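Local coordinates for lipoprotein (Clostridium difficile, PDB 4OTE) that probably binds methionine as the membrane-anchored substrate-binding lipoprotein of an uptake system, and also binds zinc ions, at residues T12-G17 and A176-L181; P160-L163 and A168-I171; E18-L23 and K214-V219; L119-S124 and T190-D195; K140-N145 and I149-L154. All coordinates share one frame; numbering follows the deposited sequence.

Contact 1 (T12-G17 and A176-L181); sequences TLVPGG and AVPAGL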
# COMPACT_ATOMS: atom_id res chain seq x y z
N THR A 12 -5.25 4.06 -7.44
CA THR A 12 -5.09 5.13 -6.48
C THR A 12 -4.03 6.08 -7.02
O THR A 12 -3.10 5.64 -7.71
CB THR A 12 -4.67 4.59 -5.11
OG1 THR A 12 -3.65 3.60 -5.29
CG2 THR A 12 -5.86 3.94 -4.42
N LEU A 13 -4.16 7.37 -6.75
CA LEU A 13 -3.25 8.36 -7.33
C LEU A 13 -1.79 8.04 -7.02
O LEU A 13 -0.96 8.02 -7.93
CB LEU A 13 -3.58 9.77 -6.83
CG LEU A 13 -2.76 10.91 -7.46
CD1 LEU A 13 -2.87 10.91 -8.98
CD2 LEU A 13 -3.21 12.25 -6.89
N VAL A 14 -1.49 7.78 -5.75
CA VAL A 14 -0.12 7.56 -5.32
C VAL A 14 0.09 6.11 -4.89
O VAL A 14 -0.64 5.61 -4.04
CB VAL A 14 0.24 8.50 -4.15
CG1 VAL A 14 1.64 8.18 -3.61
CG2 VAL A 14 0.14 9.95 -4.58
N PRO A 15 1.09 5.42 -5.48
CA PRO A 15 1.99 5.85 -6.56
C PRO A 15 1.54 5.43 -7.97
O PRO A 15 2.07 5.93 -8.95
CB PRO A 15 3.30 5.16 -6.21
CG PRO A 15 2.92 3.95 -5.42
CD PRO A 15 1.50 4.12 -4.94
N GLY A 16 0.58 4.51 -8.05
CA GLY A 16 0.23 3.87 -9.32
C GLY A 16 -0.39 4.78 -10.36
O GLY A 16 -0.08 4.67 -11.55
N GLY A 17 -1.29 5.66 -9.92
CA GLY A 17 -1.98 6.57 -10.83
C GLY A 17 -1.03 7.49 -11.57
O GLY A 17 -1.05 7.58 -12.80
N ALA A 176 -0.70 8.79 2.79
CA ALA A 176 0.20 9.79 3.37
C ALA A 176 0.53 10.94 2.41
O ALA A 176 0.44 12.11 2.79
CB ALA A 176 1.49 9.12 3.84
N VAL A 177 0.91 10.59 1.18
CA VAL A 177 1.41 11.59 0.24
C VAL A 177 0.34 12.62 -0.16
O VAL A 177 0.61 13.82 -0.12
CB VAL A 177 2.06 10.94 -1.01
CG1 VAL A 177 2.40 12.00 -2.05
CG2 VAL A 177 3.32 10.19 -0.61
N PRO A 178 -0.87 12.16 -0.54
CA PRO A 178 -1.92 13.15 -0.86
C PRO A 178 -2.35 13.99 0.34
O PRO A 178 -2.83 15.10 0.16
CB PRO A 178 -3.08 12.28 -1.35
CG PRO A 178 -2.45 11.00 -1.78
CD PRO A 178 -1.31 10.79 -0.83
N ALA A 179 -2.17 13.46 1.55
CA ALA A 179 -2.46 14.21 2.78
C ALA A 179 -1.37 15.23 3.13
O ALA A 179 -1.48 15.93 4.13
CB ALA A 179 -2.66 13.25 3.94
N GLY A 180 -0.31 15.30 2.32
CA GLY A 180 0.77 16.26 2.53
C GLY A 180 1.78 15.87 3.59
O GLY A 180 2.54 16.71 4.06
N LEU A 181 1.80 14.59 3.98
CA LEU A 181 2.77 14.11 4.97
C LEU A 181 4.13 13.87 4.32
O LEU A 181 4.22 13.26 3.25
CB LEU A 181 2.27 12.83 5.64
CG LEU A 181 1.02 12.96 6.49
CD1 LEU A 181 0.58 11.59 6.98
CD2 LEU A 181 1.25 13.89 7.67
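Val-14 and Val-177 hold the same rotamer, each with CG1 anti to the backbone N (chi1 175° and 172°), which spreads both methyls of Val-14 toward the loop 176-181. The two side chains cross at about a right angle, so one fork sits against the other: Val-14 CG1 lies 3.8 Å from Val-177 CB, and Val-14 CG2 lies 4.0 Å from Val-177 CG1. The CG2 methyl of Val-14 also rests against the ring of Pro-178, 4.0 Å from its CG. A branched residue suits this place because two methyls on one carbon can meet two neighbours at once, while the rigid proline ring offers a fixed surface.

Both backbones turn sharply here. A cis peptide joins Val-14 to Pro-15 within a wide pi-type turn, closed by Gly-17 N to Thr-12 O at 2.9 Å. On the other side a Schellman motif ends helix 173-176: Leu-181 N bonds to Ala-176 O at 3.1 Å and Gly-180 N to Val-177 O at 3.0 Å, with Gly-180 taking the positive phi. Val-177 and Pro-178 lie in this turn.

The fold is that of a two-lobed periplasmic binding protein, and these segments belong to different lobes. Val-14 O also accepts a hydrogen bond from OG1 of Thr-174, which lines the selenomethionine pocket. The direct contact, by contrast, is small and purely apolar; such a surface lacks directional bonds between its side chains, which is consistent with lobes that meet around a ligand and can part again.

Contact 2 (P160-L163 and A168-I171); sequences PSSL and AAFI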
# COMPACT_ATOMS: atom_id res chain seq x y z
N PRO A 160 -4.68 9.87 8.69
CA PRO A 160 -3.89 11.09 8.52
C PRO A 160 -4.35 12.27 9.38
O PRO A 160 -3.53 12.95 9.99
CB PRO A 160 -4.05 11.39 7.03
CG PRO A 160 -4.27 10.06 6.41
CD PRO A 160 -5.10 9.30 7.40
N SER A 161 -5.66 12.49 9.46
CA SER A 161 -6.20 13.61 10.25
C SER A 161 -6.15 13.36 11.77
O SER A 161 -6.46 14.27 12.54
CB SER A 161 -7.64 13.93 9.83
OG SER A 161 -8.54 12.93 10.28
N SER A 162 -5.77 12.16 12.19
CA SER A 162 -5.66 11.82 13.61
C SER A 162 -4.31 12.20 14.24
O SER A 162 -4.17 12.19 15.47
CB SER A 162 -5.90 10.32 13.80
OG SER A 162 -4.75 9.56 13.45
N LEU A 163 -3.32 12.52 13.41
CA LEU A 163 -1.95 12.75 13.88
C LEU A 163 -1.80 13.83 14.95
O LEU A 163 -0.97 13.69 15.85
CB LEU A 163 -1.00 13.04 12.71
CG LEU A 163 -0.47 11.82 11.96
CD1 LEU A 163 0.26 12.25 10.70
CD2 LEU A 163 0.45 10.98 12.85
N ALA A 168 1.65 8.84 17.55
CA ALA A 168 2.15 8.41 16.25
C ALA A 168 1.08 7.61 15.50
O ALA A 168 0.09 7.19 16.10
CB ALA A 168 3.41 7.57 16.41
N ALA A 169 1.28 7.40 14.19
CA ALA A 169 0.33 6.65 13.38
C ALA A 169 0.99 5.95 12.19
O ALA A 169 1.85 6.54 11.52
CB ALA A 169 -0.78 7.57 12.89
N PHE A 170 0.59 4.71 11.94
CA PHE A 170 1.00 3.97 10.74
C PHE A 170 0.09 4.37 9.57
O PHE A 170 -1.13 4.21 9.66
CB PHE A 170 0.89 2.45 10.95
CG PHE A 170 2.09 1.83 11.61
CD1 PHE A 170 3.30 1.72 10.93
CD2 PHE A 170 2.01 1.32 12.90
CE1 PHE A 170 4.40 1.13 11.53
CE2 PHE A 170 3.11 0.74 13.51
CZ PHE A 170 4.31 0.64 12.82
N ILE A 171 0.68 4.89 8.49
CA ILE A 171 -0.09 5.36 7.34
C ILE A 171 0.50 4.87 6.02
O ILE A 171 1.68 5.09 5.73
CB ILE A 171 -0.19 6.91 7.31
CG1 ILE A 171 -0.66 7.45 8.66
CG2 ILE A 171 -1.14 7.36 6.21
CD1 ILE A 171 -0.75 8.96 8.73
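The crossover connection from strand 150-154 to strand 168-171, two parallel members of the five-stranded sheet in one lobe of this binding-protein fold, folds back on the strand it leads into. Residues 160-163 form a helical turn without regular helix bonding, and its apolar side chains lie against Ala-169 and Ile-171, whose side chains point toward it, whereas those of Ala-168 and Phe-170 point away.

The end of Leu-163 reaches over to the strand. Its CD2 methyl comes to 3.6 Å from Ala-169 CB, a short side chain that leaves room for the leucine to approach. Ile-171 meets Pro-160 with both branches. With CG2 anti to the backbone N and CG1 beside it (chi1 -51°), CG2 lies 4.1 Å from Pro-160 CG while CD1 approaches Pro-160 CA at 3.8 Å. Proline at the start of the turn presents a compact ring and has no N-H that would need an acceptor.

Ser-162 OG hydrogen-bonds to Ile-159 O, just before the turn, which gives the buried hydroxyl a partner beside the methyl of Ala-169. The layer is continued by Leu-181 and Tyr-90, which touch both Leu-163 and Ile-171. Those two residues themselves meet tip to tip, Leu-163 CD1 to Ile-171 CD1 at 4.0 Å.

Contact 3 (E18-L23 and K214-V219); sequences ELLEEL and KVLQDV. With ZN (zinc ion), chain G; ZN (zinc ion), chain H.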
# COMPACT_ATOMS: atom_id res chain seq x y z
N GLU A 18 -0.17 8.17 -10.81
CA GLU A 18 0.78 9.13 -11.37
C GLU A 18 1.88 8.43 -12.18
O GLU A 18 2.35 8.98 -13.17
CB GLU A 18 1.37 10.01 -10.25
CG GLU A 18 2.55 10.90 -10.61
CD GLU A 18 2.29 11.85 -11.78
OE1 GLU A 18 1.13 12.07 -12.16
OE2 GLU A 18 3.29 12.40 -12.31
N LEU A 19 2.26 7.21 -11.77
CA LEU A 19 3.19 6.40 -12.56
C LEU A 19 2.59 6.06 -13.93
O LEU A 19 3.23 6.27 -14.96
CB LEU A 19 3.57 5.12 -11.81
CG LEU A 19 4.36 4.05 -12.58
CD1 LEU A 19 5.66 4.63 -13.13
CD2 LEU A 19 4.64 2.84 -11.70
N LEU A 20 1.36 5.56 -13.93
CA LEU A 20 0.66 5.26 -15.18
C LEU A 20 0.54 6.49 -16.08
O LEU A 20 0.75 6.40 -17.29
CB LEU A 20 -0.73 4.67 -14.91
CG LEU A 20 -0.78 3.23 -14.39
CD1 LEU A 20 -2.14 2.92 -13.78
CD2 LEU A 20 -0.44 2.24 -15.49
N GLU A 21 0.21 7.65 -15.50
CA GLU A 21 0.06 8.89 -16.26
C GLU A 21 1.35 9.25 -16.98
O GLU A 21 1.32 9.63 -18.15
CB GLU A 21 -0.35 10.06 -15.36
CG GLU A 21 -1.78 10.01 -14.81
CD GLU A 21 -2.86 10.29 -15.85
OE1 GLU A 21 -2.52 10.55 -17.02
OE2 GLU A 21 -4.05 10.27 -15.48
N GLU A 22 2.47 9.12 -16.29
CA GLU A 22 3.78 9.43 -16.88
C GLU A 22 4.25 8.37 -17.87
O GLU A 22 5.18 8.61 -18.63
CB GLU A 22 4.83 9.64 -15.78
CG GLU A 22 4.57 10.86 -14.91
CD GLU A 22 4.75 12.17 -15.65
OE1 GLU A 22 5.40 12.18 -16.72
OE2 GLU A 22 4.26 13.22 -15.17
N LEU A 23 3.61 7.20 -17.87
CA LEU A 23 3.91 6.13 -18.83
C LEU A 23 3.01 6.13 -20.07
O LEU A 23 3.17 5.29 -20.95
CB LEU A 23 3.83 4.77 -18.14
CG LEU A 23 4.97 4.46 -17.16
CD1 LEU A 23 4.62 3.24 -16.32
CD2 LEU A 23 6.28 4.24 -17.90
N LYS A 214 -0.22 -7.54 -21.19
CA LYS A 214 1.16 -7.69 -21.61
C LYS A 214 1.83 -6.33 -21.85
O LYS A 214 2.95 -6.10 -21.39
CB LYS A 214 1.20 -8.52 -22.88
CG LYS A 214 2.57 -8.96 -23.33
CD LYS A 214 2.43 -9.93 -24.50
CE LYS A 214 3.33 -9.53 -25.65
NZ LYS A 214 4.76 -9.57 -25.26
N VAL A 215 1.14 -5.44 -22.55
CA VAL A 215 1.65 -4.09 -22.80
C VAL A 215 1.85 -3.32 -21.49
O VAL A 215 2.87 -2.67 -21.30
CB VAL A 215 0.72 -3.28 -23.75
CG1 VAL A 215 0.96 -1.78 -23.63
CG2 VAL A 215 0.92 -3.73 -25.19
N LEU A 216 0.87 -3.41 -20.60
CA LEU A 216 0.93 -2.71 -19.32
C LEU A 216 2.09 -3.19 -18.45
O LEU A 216 2.80 -2.37 -17.87
CB LEU A 216 -0.38 -2.88 -18.54
CG LEU A 216 -1.56 -2.01 -18.97
CD1 LEU A 216 -2.79 -2.42 -18.18
CD2 LEU A 216 -1.26 -0.53 -18.77
N GLN A 217 2.27 -4.50 -18.38
CA GLN A 217 3.34 -5.05 -17.55
C GLN A 217 4.72 -4.83 -18.17
O GLN A 217 5.71 -4.76 -17.44
CB GLN A 217 3.09 -6.52 -17.24
CG GLN A 217 1.88 -6.72 -16.33
CD GLN A 217 1.94 -8.00 -15.54
OE1 GLN A 217 2.14 -7.98 -14.32
NE2 GLN A 217 1.77 -9.13 -16.21
N ASP A 218 4.78 -4.69 -19.49
CA ASP A 218 6.01 -4.31 -20.17
C ASP A 218 6.43 -2.90 -19.76
O ASP A 218 7.55 -2.70 -19.27
CB ASP A 218 5.87 -4.39 -21.70
CG ASP A 218 6.14 -5.78 -22.24
OD1 ASP A 218 6.53 -6.67 -21.44
OD2 ASP A 218 5.96 -5.99 -23.46
N VAL A 219 5.53 -1.93 -19.92
CA VAL A 219 5.89 -0.54 -19.61
C VAL A 219 6.09 -0.33 -18.11
O VAL A 219 6.92 0.49 -17.72
CB VAL A 219 4.87 0.49 -20.17
CG1 VAL A 219 4.65 0.26 -21.66
CG2 VAL A 219 3.55 0.44 -19.41
ZN ZN G . 2.70 13.58 -13.91
ZN ZN H . -5.36 10.97 -16.86
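Glu-18 OE2 is gripped twice, by a zinc ion at 2.1 Å and by a hydrogen bond from Lys-232 NZ, on the outer side of a helix whose inner side packs against helix 211-220. Both helices lie on the same face of the seven-stranded sheet of one lobe of the binding-protein fold, where Leu-20 and Leu-216 rest on strand 6-12.

Glutamates one helical turn apart make a natural metal pair. Glu-18 extends with CG anti to its N (chi1 170°) and then bends at chi2, while Glu-22 starts with CG beside its N (chi1 -66°). The two chains thereby converge, and Glu-22 OE2 binds the same zinc at 2.0 Å. Glu-18 OE2 and Glu-22 OE2 are only 3.1 Å apart, a closeness between like charges that the shared metal, and probably the Lys-232 ammonium, would offset. Glu-21 binds a second zinc through OE2 at 2.0 Å.

The side chains on the buried side are all aliphatic. Leu-20 and Leu-216 bring their ends together over the sheet, CD2 to CD2 at 4.4 Å, in a loose contact also lined by Val-9. Leucine suits here because a long side chain can bring its end across without leaving the backbone toward the other helix. At the end of helix 13-22, Leu-23 and Val-219 leave their backbones toward each other, and Leu-23 CD1 comes to 4.3 Å from Val-219 CG2. The Val-219 carbonyl, which also accepts a hydrogen bond from Ser-222 OG, lies in front of the isopropyl fork of Leu-23, with CD1 and CD2 each 3.8 Å from Val-219 O.

Contact 4 (L119-S124 and T190-D195); sequences LRYLES and TAPIND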
# COMPACT_ATOMS: atom_id res chain seq x y z
N LEU A 119 1.46 -4.37 14.48
CA LEU A 119 1.83 -4.79 15.83
C LEU A 119 3.13 -5.58 15.83
O LEU A 119 3.94 -5.43 16.74
CB LEU A 119 0.71 -5.61 16.48
CG LEU A 119 -0.58 -4.85 16.80
CD1 LEU A 119 -1.67 -5.82 17.21
CD2 LEU A 119 -0.36 -3.80 17.88
N ARG A 120 3.32 -6.41 14.80
CA ARG A 120 4.56 -7.18 14.67
C ARG A 120 5.76 -6.29 14.33
O ARG A 120 6.89 -6.60 14.74
CB ARG A 120 4.41 -8.30 13.64
CG ARG A 120 3.44 -9.39 14.07
CD ARG A 120 4.06 -10.78 14.00
NE ARG A 120 3.20 -11.80 14.60
CZ ARG A 120 3.36 -12.35 15.80
NH1 ARG A 120 4.37 -12.01 16.60
NH2 ARG A 120 2.50 -13.28 16.22
N TYR A 121 5.54 -5.20 13.60
CA TYR A 121 6.61 -4.22 13.38
C TYR A 121 7.04 -3.63 14.72
O TYR A 121 8.23 -3.57 15.02
CB TYR A 121 6.17 -3.09 12.43
CG TYR A 121 5.91 -3.49 10.99
CD1 TYR A 121 6.71 -4.43 10.33
CD2 TYR A 121 4.88 -2.89 10.26
CE1 TYR A 121 6.47 -4.78 9.01
CE2 TYR A 121 4.64 -3.23 8.94
CZ TYR A 121 5.43 -4.17 8.32
OH TYR A 121 5.18 -4.51 7.00
N LEU A 122 6.06 -3.23 15.53
CA LEU A 122 6.34 -2.67 16.85
C LEU A 122 7.04 -3.67 17.78
O LEU A 122 7.86 -3.28 18.61
CB LEU A 122 5.05 -2.15 17.50
CG LEU A 122 4.40 -0.95 16.81
CD1 LEU A 122 3.05 -0.63 17.44
CD2 LEU A 122 5.30 0.27 16.83
N GLU A 123 6.71 -4.96 17.62
CA GLU A 123 7.41 -6.02 18.34
C GLU A 123 8.88 -6.10 17.91
O GLU A 123 9.77 -6.18 18.76
CB GLU A 123 6.74 -7.38 18.09
CG GLU A 123 7.44 -8.56 18.75
CD GLU A 123 6.66 -9.85 18.63
OE1 GLU A 123 6.14 -10.13 17.53
OE2 GLU A 123 6.57 -10.59 19.63
N SER A 124 9.12 -6.05 16.61
CA SER A 124 10.48 -6.20 16.07
C SER A 124 11.43 -5.07 16.50
O SER A 124 12.64 -5.25 16.45
CB SER A 124 10.45 -6.33 14.55
OG SER A 124 10.19 -5.08 13.93
N THR A 190 10.39 3.21 9.34
CA THR A 190 9.97 2.63 8.08
C THR A 190 10.10 1.12 8.19
O THR A 190 11.09 0.62 8.72
CB THR A 190 10.83 3.14 6.91
OG1 THR A 190 10.88 4.57 6.94
CG2 THR A 190 10.27 2.68 5.57
N ALA A 191 9.09 0.40 7.70
CA ALA A 191 9.08 -1.06 7.80
C ALA A 191 10.11 -1.68 6.87
O ALA A 191 10.50 -1.07 5.88
CB ALA A 191 7.69 -1.60 7.49
N PRO A 192 10.56 -2.91 7.19
CA PRO A 192 11.57 -3.53 6.33
C PRO A 192 11.04 -3.79 4.92
O PRO A 192 9.83 -3.94 4.74
CB PRO A 192 11.89 -4.85 7.03
CG PRO A 192 11.26 -4.78 8.38
CD PRO A 192 10.12 -3.82 8.26
N ILE A 193 11.94 -3.85 3.95
CA ILE A 193 11.56 -4.21 2.59
C ILE A 193 11.17 -5.69 2.57
O ILE A 193 11.93 -6.54 3.01
CB ILE A 193 12.69 -4.00 1.57
CG1 ILE A 193 13.23 -2.56 1.62
CG2 ILE A 193 12.21 -4.35 0.16
CD1 ILE A 193 12.17 -1.49 1.59
N ASN A 194 9.98 -5.97 2.05
CA ASN A 194 9.48 -7.33 1.93
C ASN A 194 8.67 -7.43 0.64
O ASN A 194 7.57 -6.90 0.56
CB ASN A 194 8.61 -7.67 3.15
CG ASN A 194 8.18 -9.13 3.19
OD1 ASN A 194 8.30 -9.86 2.21
ND2 ASN A 194 7.68 -9.55 4.34
N ASP A 195 9.22 -8.10 -0.38
CA ASP A 195 8.60 -8.13 -1.71
C ASP A 195 7.30 -8.95 -1.75
O ASP A 195 6.59 -8.93 -2.75
CB ASP A 195 9.59 -8.59 -2.79
CG ASP A 195 9.96 -10.06 -2.69
OD1 ASP A 195 9.54 -10.73 -1.73
OD2 ASP A 195 10.67 -10.55 -3.59
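Tyr-121 lays one face of its ring against Ala-191, a CH-pi contact between helix 112-124 and the loop after strand 187-190. The methyl sits squarely enough to count as over the face, 3.7 Å from Ala-191 CB to the centroid of the Tyr-121 ring and 18° off the normal. It is offset toward the phenol end, so the closest carbon is CZ of Tyr-121, 3.5 Å from Ala-191 CB. Alanine suits the place because a single small methyl can sit close over an aromatic face. Pro-192 comes in obliquely beside it, its CD 3.8 Å from Tyr-121 CE1. The ring reaches the loop because CG is anti to the carbonyl carbon (chi1 -67°).

Ser-124 OG folds back to donate to Tyr-121 O at 2.7 Å, and Arg-120 NH1 forms a salt bridge with Glu-123 OE1 at 2.7 Å. The same pair also holds the following loop, through Arg-120 NH2 to Pro-131 O and Glu-123 OE2 to Leu-130 N.

Tyr-189 on strand 187-190 also touches Tyr-121 and Ser-124. The helix thus lies against the five-stranded sheet, Leu-122 touching Phe-170 of strand 168-171, and the loop passes Tyr-121 on its way to strand 199-204 in the other lobe.

Contact 5 (K140-N145 and I149-L154); sequences KDIIEN and IQFKEL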
# COMPACT_ATOMS: atom_id res chain seq x y z
N LYS A 140 -5.48 -7.01 21.84
CA LYS A 140 -5.87 -7.93 22.91
C LYS A 140 -4.80 -8.99 23.20
O LYS A 140 -4.74 -9.52 24.31
CB LYS A 140 -7.19 -8.62 22.55
N ASP A 141 -3.97 -9.29 22.21
CA ASP A 141 -2.98 -10.38 22.31
C ASP A 141 -1.60 -9.92 22.77
O ASP A 141 -0.66 -10.73 22.80
CB ASP A 141 -2.86 -11.07 20.95
CG ASP A 141 -4.20 -11.48 20.37
OD1 ASP A 141 -5.04 -12.01 21.14
OD2 ASP A 141 -4.42 -11.25 19.16
N ILE A 142 -1.46 -8.65 23.13
CA ILE A 142 -0.17 -8.13 23.58
C ILE A 142 0.20 -8.72 24.93
O ILE A 142 -0.53 -8.55 25.91
CB ILE A 142 -0.18 -6.58 23.66
CG1 ILE A 142 -0.28 -5.98 22.26
CG2 ILE A 142 1.07 -6.07 24.37
CD1 ILE A 142 -0.63 -4.51 22.23
N ILE A 143 1.33 -9.42 24.98
CA ILE A 143 1.80 -10.04 26.22
C ILE A 143 2.46 -8.98 27.10
O ILE A 143 1.93 -8.64 28.16
CB ILE A 143 2.77 -11.22 25.94
CG1 ILE A 143 2.03 -12.32 25.18
CG2 ILE A 143 3.35 -11.77 27.24
CD1 ILE A 143 2.91 -13.46 24.71
N GLU A 144 3.60 -8.45 26.66
CA GLU A 144 4.28 -7.37 27.39
C GLU A 144 4.15 -6.05 26.65
O GLU A 144 4.22 -6.00 25.42
CB GLU A 144 5.75 -7.71 27.62
CG GLU A 144 5.97 -9.02 28.37
CD GLU A 144 7.41 -9.21 28.81
OE1 GLU A 144 8.32 -8.83 28.05
OE2 GLU A 144 7.62 -9.75 29.92
N ASN A 145 3.97 -4.97 27.42
CA ASN A 145 3.77 -3.64 26.88
C ASN A 145 4.43 -2.61 27.82
O ASN A 145 3.73 -1.83 28.46
CB ASN A 145 2.27 -3.36 26.71
CG ASN A 145 1.98 -2.08 25.94
OD1 ASN A 145 2.88 -1.30 25.63
ND2 ASN A 145 0.71 -1.85 25.65
N ILE A 149 1.50 1.50 25.81
CA ILE A 149 1.03 2.08 24.56
C ILE A 149 -0.42 1.67 24.31
O ILE A 149 -0.75 0.49 24.34
CB ILE A 149 1.89 1.61 23.36
CG1 ILE A 149 3.36 2.01 23.55
CG2 ILE A 149 1.35 2.17 22.05
CD1 ILE A 149 3.59 3.51 23.69
N GLN A 150 -1.27 2.66 24.06
CA GLN A 150 -2.67 2.42 23.73
C GLN A 150 -2.84 2.51 22.22
O GLN A 150 -2.14 3.28 21.56
CB GLN A 150 -3.58 3.44 24.42
CG GLN A 150 -3.18 3.77 25.85
CD GLN A 150 -4.24 4.57 26.59
OE1 GLN A 150 -5.43 4.32 26.45
NE2 GLN A 150 -3.80 5.53 27.39
N PHE A 151 -3.75 1.71 21.68
CA PHE A 151 -3.95 1.63 20.24
C PHE A 151 -5.34 2.11 19.83
O PHE A 151 -6.34 1.66 20.38
CB PHE A 151 -3.72 0.20 19.76
CG PHE A 151 -2.31 -0.27 19.97
CD1 PHE A 151 -1.36 -0.10 18.98
CD2 PHE A 151 -1.93 -0.85 21.17
CE1 PHE A 151 -0.05 -0.51 19.17
CE2 PHE A 151 -0.62 -1.27 21.37
CZ PHE A 151 0.32 -1.10 20.36
N LYS A 152 -5.38 3.03 18.88
CA LYS A 152 -6.63 3.60 18.38
C LYS A 152 -6.91 3.01 17.01
O LYS A 152 -6.26 3.36 16.03
CB LYS A 152 -6.51 5.12 18.31
CG LYS A 152 -7.82 5.85 18.05
CD LYS A 152 -7.64 7.34 18.25
CE LYS A 152 -8.95 8.10 18.07
NZ LYS A 152 -8.77 9.55 18.31
N GLU A 153 -7.88 2.09 16.95
CA GLU A 153 -8.22 1.41 15.70
C GLU A 153 -9.22 2.25 14.90
O GLU A 153 -10.32 2.52 15.37
CB GLU A 153 -8.79 0.01 15.98
CG GLU A 153 -7.73 -0.98 16.48
CD GLU A 153 -8.32 -2.25 17.08
OE1 GLU A 153 -9.37 -2.18 17.75
OE2 GLU A 153 -7.70 -3.32 16.90
N LEU A 154 -8.81 2.66 13.69
CA LEU A 154 -9.60 3.57 12.86
C LEU A 154 -9.74 3.07 11.43
O LEU A 154 -8.99 2.19 10.99
CB LEU A 154 -8.92 4.95 12.82
CG LEU A 154 -8.81 5.71 14.15
CD1 LEU A 154 -7.85 6.88 14.01
CD2 LEU A 154 -10.18 6.17 14.61
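Two hydrogen bonds join the side-chain amide of Asn-145 to the backbone of a single residue, Ile-149. Ile-149 N donates to Asn-145 OD1 at 3.1 Å in a nearly straight bond (168°), and Asn-145 ND2 donates to Ile-149 O, also at 3.1 Å. The second partner lies in the plane of the amide, whereas the Ile-149 N-H meets OD1 from a direction tilted 33° out of the carbonyl plane. With CG anti to the backbone N of Asn-145 (chi1 -171°), the amide extends across and meets the isoleucine chain at about a right angle. Asparagine suits the place because its one group carries both an acceptor and a donor, the pair that a peptide backbone offers.

The apolar part is a single close approach. Ile-142 and Phe-151 come from opposite directions, and Ile-142 CD1 reaches 3.4 Å from Phe-151 CE2, obliquely to the ring. Ile-149 CG2, from the same segment as the ring, lies over one face of it, 3.8 Å above the plane. Leu-119 and Leu-122 of helix 112-124 also touch Phe-151, so the ring packs between the strand and that helix.

Strand 150-154 is the outermost strand of its sheet at this end, and Gln-150 bonds through its backbone to Ile-106 of strand 105-109 and to Asp-104 just before it. The N-H and C=O of Ile-149 turn to the other side, where no strand follows. The Asn-145 amide thus pairs with both atoms much as a neighbouring strand's peptide would, and probably helps hold the loop at the sheet edge.

Contacts 2 and 3 are buried and aliphatic, but belong to different lobes, with centres 31 Å apart; contacts 1, 4 and 5 are only partly buried. Contact 1 is the one that bridges lobes directly, sharing helix 13-22 with contact 3, whose zinc-binding carboxylates face outward, and touching contact 2 through Leu-181 on Ile-171. Contacts 2, 4 and 5 surround one five-stranded sheet: contacts 4 and 5 share its helix 112-124 face, while the turn of contact 2 packs on strand 168-171. Their chemistry follows position. The interior crossover uses methyls and a proline ring, the helix-loop contact a tyrosine face, and the sheet edge, where backbone polar atoms need partners, an asparagine amide.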